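PlyCB (Streptococcus phage C1, PDB 4F87) forms the octameric ring of the endolysin PlyC that binds the streptococcal cell wall, while a single PlyCA subunit completes the holoenzyme that degrades host peptidoglycan. Local coordinates at residues N10-D22 against Y29-K41. Numbering follows the deposited sequence.
Sequences NVSGVQGFLFHTD and YRAFINGVEIGIK
The carbonyl oxygen of Gln15 is held twice, by the backbone N of Asn34 at 2.8 Å and by a water that also accepts from Gly35 N. This grip sits at one end of an antiparallel β-hairpin, strands 16-20 and 29-33, where strand 29-33 leaves the pairing through a type I' turn, Ile33 to Val36, into strand 36-40. The Asn34 side chain extends the pairing beyond the strand: its OD1 accepts from Gln15 N at 2.9 Å, while ND2 donates almost straight to Gly13 O, which lies in the amide plane. Further along, the Phe17–Phe32 and Phe19–Arg30 pairs exchange backbone bonds in both directions. At the pair between, Leu18 and Ala31 direct their side chains to the sheet face covered by helix 43-50.

On the other face, beneath helix 63-70, Phe17, Phe19 and Phe32 cluster. The Phe19 and Phe32 planes are 17° apart but slid so far that the rings barely overlap, and CE2 of Phe19 lies 3.5 Å from CD2 of Phe32; Phe17 meets that same CD2 obliquely through CZ. With chi1 at 59°, Phe19 places CG between its backbone N and carbonyl carbon, and the ring lies alongside Arg30, whose CB makes a CH-pi contact over its face. Arg30 bends at chi3, and its NE donates in the guanidinium plane to the anti lone pair of Glu37 OE2, a 2.8 Å salt bridge; Glu37 OE1 pairs with Arg67. Tyr29, Arg30, Glu37 and Arg67 all interact with the host cell wall, so sheet and helix 63-70 share the binding surface. At the hairpin's other end, His20 and Tyr29 form an offset stack tilted by 30°, with Tyr29 OH 3.6 Å from His20 CE1 and over the centre of the imidazole.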
loop_
_atom_site.group_PDB
_atom_site.type_symbol
_atom_site.label_atom_id
_atom_site.label_comp_id
_atom_site.label_asym_id
_atom_site.label_seq_id
_atom_site.Cartn_x
_atom_site.Cartn_y
_atom_site.Cartn_z
ATOM N N ASN B 10 3.202 8.347 -3.849
ATOM C CA ASN B 10 4.200 9.226 -3.247
ATOM C C ASN B 10 5.618 8.704 -3.553
ATOM O O ASN B 10 6.079 7.756 -2.920
ATOM C CB ASN B 10 3.965 9.349 -1.744
ATOM N N VAL B 11 6.292 9.318 -4.528
ATOM C CA VAL B 11 7.623 8.912 -4.971
ATOM C C VAL B 11 8.729 9.905 -4.566
ATOM O O VAL B 11 9.875 9.657 -4.933
ATOM C CB VAL B 11 7.630 8.710 -6.499
ATOM N N SER B 12 8.412 10.991 -3.849
ATOM C CA SER B 12 9.410 11.991 -3.499
ATOM C C SER B 12 10.390 11.596 -2.403
ATOM O O SER B 12 11.400 12.276 -2.238
ATOM C CB SER B 12 8.737 13.307 -3.139
ATOM O OG SER B 12 8.123 13.149 -1.863
ATOM N N GLY B 13 10.038 10.620 -1.589
ATOM C CA GLY B 13 10.856 10.258 -0.434
ATOM C C GLY B 13 10.788 11.328 0.651
ATOM O O GLY B 13 11.718 11.452 1.456
ATOM N N VAL B 14 9.701 12.143 0.647
ATOM C CA VAL B 14 9.500 13.224 1.609
ATOM C C VAL B 14 8.117 13.121 2.208
ATOM O O VAL B 14 7.131 13.031 1.469
ATOM C CB VAL B 14 9.678 14.629 0.963
ATOM C CG1 VAL B 14 9.402 15.763 1.972
ATOM C CG2 VAL B 14 11.072 14.798 0.352
ATOM N N GLN B 15 8.048 13.125 3.543
ATOM C CA GLN B 15 6.779 13.147 4.268
ATOM C C GLN B 15 6.834 14.338 5.205
ATOM O O GLN B 15 7.815 14.499 5.927
ATOM C CB GLN B 15 6.556 11.858 5.083
ATOM C CG GLN B 15 6.234 10.672 4.193
ATOM C CD GLN B 15 6.033 9.402 4.987
ATOM O OE1 GLN B 15 5.213 9.337 5.899
ATOM N NE2 GLN B 15 6.766 8.359 4.636
ATOM N N GLY B 16 5.808 15.168 5.184
ATOM C CA GLY B 16 5.788 16.321 6.076
ATOM C C GLY B 16 4.903 17.419 5.573
ATOM O O GLY B 16 4.016 17.188 4.745
ATOM N N PHE B 17 5.142 18.633 6.077
ATOM C CA PHE B 17 4.329 19.755 5.669
ATOM C C PHE B 17 5.060 21.046 5.963
ATOM O O PHE B 17 5.912 21.101 6.863
ATOM C CB PHE B 17 2.952 19.762 6.400
ATOM C CG PHE B 17 3.024 19.696 7.907
ATOM C CD1 PHE B 17 3.136 20.855 8.667
ATOM C CD2 PHE B 17 2.980 18.475 8.570
ATOM C CE1 PHE B 17 3.242 20.790 10.060
ATOM C CE2 PHE B 17 3.034 18.422 9.975
ATOM C CZ PHE B 17 3.157 19.580 10.701
ATOM N N LEU B 18 4.702 22.078 5.213
ATOM C CA LEU B 18 5.130 23.449 5.497
ATOM C C LEU B 18 4.110 24.048 6.474
ATOM O O LEU B 18 2.912 23.686 6.434
ATOM C CB LEU B 18 5.080 24.278 4.224
ATOM C CG LEU B 18 6.187 23.958 3.243
ATOM C CD1 LEU B 18 5.714 24.212 1.840
ATOM C CD2 LEU B 18 7.418 24.833 3.537
ATOM N N PHE B 19 4.568 24.971 7.329
ATOM C CA PHE B 19 3.653 25.660 8.220
ATOM C C PHE B 19 4.043 27.107 8.404
ATOM O O PHE B 19 5.233 27.471 8.352
ATOM C CB PHE B 19 3.484 24.930 9.582
ATOM C CG PHE B 19 4.719 24.713 10.426
ATOM C CD1 PHE B 19 4.944 25.478 11.571
ATOM C CD2 PHE B 19 5.621 23.697 10.121
ATOM C CE1 PHE B 19 6.045 25.230 12.385
ATOM C CE2 PHE B 19 6.739 23.472 10.924
ATOM C CZ PHE B 19 6.937 24.231 12.058
ATOM N N HIS B 20 3.032 27.957 8.584
ATOM C CA HIS B 20 3.215 29.377 8.866
ATOM C C HIS B 20 1.960 29.867 9.569
ATOM O O HIS B 20 0.935 29.161 9.567
ATOM C CB HIS B 20 3.436 30.194 7.559
ATOM C CG HIS B 20 2.200 30.384 6.741
ATOM N ND1 HIS B 20 1.680 29.354 5.973
ATOM C CD2 HIS B 20 1.387 31.458 6.640
ATOM C CE1 HIS B 20 0.584 29.835 5.414
ATOM N NE2 HIS B 20 0.366 31.102 5.776
ATOM N N THR B 21 2.020 31.065 10.143
ATOM C CA THR B 21 0.838 31.707 10.686
ATOM C C THR B 21 0.530 32.970 9.935
ATOM O O THR B 21 1.454 33.703 9.544
ATOM C CB THR B 21 0.962 31.984 12.215
ATOM O OG1 THR B 21 -0.256 32.577 12.678
ATOM C CG2 THR B 21 2.093 32.952 12.579
ATOM N N ASP B 22 -0.758 33.273 9.801
ATOM C CA ASP B 22 -1.262 34.540 9.282
ATOM C C ASP B 22 -1.690 35.464 10.431
ATOM O O ASP B 22 -2.307 36.511 10.187
ATOM C CB ASP B 22 -2.405 34.324 8.290
ATOM C CG ASP B 22 -1.967 33.688 7.001
ATOM O OD1 ASP B 22 -0.797 33.898 6.597
ATOM O OD2 ASP B 22 -2.799 32.991 6.376
ATOM N N TYR B 29 8.064 30.976 7.242
ATOM C CA TYR B 29 7.715 29.593 6.909
ATOM C C TYR B 29 8.698 28.641 7.531
ATOM O O TYR B 29 9.904 28.879 7.554
ATOM C CB TYR B 29 7.726 29.344 5.397
ATOM C CG TYR B 29 6.450 29.791 4.729
ATOM C CD1 TYR B 29 5.435 28.881 4.432
ATOM C CD2 TYR B 29 6.252 31.123 4.391
ATOM C CE1 TYR B 29 4.253 29.291 3.819
ATOM C CE2 TYR B 29 5.066 31.546 3.793
ATOM C CZ TYR B 29 4.076 30.624 3.508
ATOM O OH TYR B 29 2.920 31.048 2.907
ATOM N N ARG B 30 8.169 27.512 8.010
ATOM C CA ARG B 30 8.947 26.419 8.553
ATOM C C ARG B 30 8.424 25.116 7.935
ATOM O O ARG B 30 7.419 25.131 7.217
ATOM C CB ARG B 30 8.861 26.369 10.082
ATOM C CG ARG B 30 9.363 27.671 10.706
ATOM C CD ARG B 30 9.416 27.619 12.241
ATOM N NE ARG B 30 10.388 26.645 12.745
ATOM C CZ ARG B 30 11.709 26.811 12.748
ATOM N NH1 ARG B 30 12.250 27.936 12.282
ATOM N NH2 ARG B 30 12.505 25.847 13.202
ATOM N N ALA B 31 9.101 23.998 8.191
ATOM C CA ALA B 31 8.591 22.736 7.684
ATOM C C ALA B 31 8.993 21.605 8.575
ATOM O O ALA B 31 10.013 21.686 9.261
ATOM C CB ALA B 31 9.121 22.463 6.274
ATOM N N PHE B 32 8.202 20.523 8.545
ATOM C CA PHE B 32 8.623 19.240 9.073
ATOM C C PHE B 32 8.909 18.409 7.829
ATOM O O PHE B 32 8.051 18.313 6.937
ATOM C CB PHE B 32 7.537 18.541 9.917
ATOM C CG PHE B 32 7.486 19.091 11.307
ATOM C CD1 PHE B 32 8.359 18.632 12.289
ATOM C CD2 PHE B 32 6.569 20.074 11.642
ATOM C CE1 PHE B 32 8.305 19.165 13.587
ATOM C CE2 PHE B 32 6.536 20.619 12.933
ATOM C CZ PHE B 32 7.416 20.167 13.882
ATOM N N ILE B 33 10.128 17.896 7.709
ATOM C CA ILE B 33 10.496 17.056 6.563
ATOM C C ILE B 33 11.102 15.785 7.145
ATOM O O ILE B 33 12.143 15.847 7.812
ATOM C CB ILE B 33 11.451 17.775 5.562
ATOM C CG1 ILE B 33 10.692 18.932 4.846
ATOM C CG2 ILE B 33 12.042 16.752 4.528
ATOM C CD1 ILE B 33 11.492 19.821 4.047
ATOM N N ASN B 34 10.412 14.658 6.941
ATOM C CA ASN B 34 10.860 13.372 7.461
ATOM C C ASN B 34 11.136 13.426 8.979
ATOM O O ASN B 34 12.144 12.883 9.456
ATOM C CB ASN B 34 12.045 12.839 6.633
ATOM C CG ASN B 34 11.665 12.594 5.184
ATOM O OD1 ASN B 34 10.490 12.431 4.858
ATOM N ND2 ASN B 34 12.648 12.478 4.292
ATOM N N GLY B 35 10.259 14.135 9.699
ATOM C CA GLY B 35 10.353 14.264 11.145
ATOM C C GLY B 35 11.395 15.231 11.666
ATOM O O GLY B 35 11.637 15.268 12.879
ATOM N N VAL B 36 11.991 16.044 10.773
ATOM C CA VAL B 36 12.979 17.057 11.134
ATOM C C VAL B 36 12.375 18.422 10.875
ATOM O O VAL B 36 11.965 18.717 9.753
ATOM C CB VAL B 36 14.310 16.851 10.354
ATOM C CG1 VAL B 36 15.326 17.955 10.673
ATOM C CG2 VAL B 36 14.901 15.467 10.650
ATOM N N GLU B 37 12.365 19.277 11.898
ATOM C CA GLU B 37 11.857 20.629 11.753
ATOM C C GLU B 37 12.960 21.549 11.268
ATOM O O GLU B 37 14.081 21.542 11.805
ATOM C CB GLU B 37 11.323 21.132 13.079
ATOM C CG GLU B 37 10.584 22.454 12.939
ATOM C CD GLU B 37 10.240 23.092 14.263
ATOM O OE1 GLU B 37 10.231 22.374 15.288
ATOM O OE2 GLU B 37 9.994 24.320 14.275
ATOM N N ILE B 38 12.630 22.364 10.254
ATOM C CA ILE B 38 13.571 23.338 9.703
ATOM C C ILE B 38 12.901 24.675 9.453
ATOM O O ILE B 38 11.679 24.768 9.302
ATOM C CB ILE B 38 14.203 22.802 8.379
ATOM C CG1 ILE B 38 13.124 22.532 7.309
ATOM C CG2 ILE B 38 15.099 21.569 8.625
ATOM C CD1 ILE B 38 13.678 22.325 5.908
ATOM N N GLY B 39 13.708 25.721 9.428
ATOM C CA GLY B 39 13.257 27.032 8.999
ATOM C C GLY B 39 13.527 27.125 7.506
ATOM O O GLY B 39 14.436 26.441 6.981
ATOM N N ILE B 40 12.699 27.890 6.800
ATOM C CA ILE B 40 12.857 28.109 5.360
ATOM C C ILE B 40 13.188 29.585 5.171
ATOM O O ILE B 40 12.469 30.463 5.666
ATOM C CB ILE B 40 11.585 27.703 4.576
ATOM C CG1 ILE B 40 11.156 26.244 4.849
ATOM C CG2 ILE B 40 11.770 27.946 3.070
ATOM C CD1 ILE B 40 12.077 25.169 4.461
ATOM N N LYS B 41 14.312 29.868 4.511
ATOM C CA LYS B 41 14.757 31.247 4.319
ATOM C C LYS B 41 14.202 31.958 3.105
ATOM O O LYS B 41 14.056 33.180 3.125
ATOM C CB LYS B 41 16.293 31.307 4.295
ATOM C CG LYS B 41 16.866 30.968 5.672
ATOM C CD LYS B 41 18.373 31.023 5.734
ATOM C CE LYS B 41 18.898 30.425 7.033
ATOM N NZ LYS B 41 18.392 31.108 8.261
HETATM O O HOH W 1 7.626 14.960 8.761
#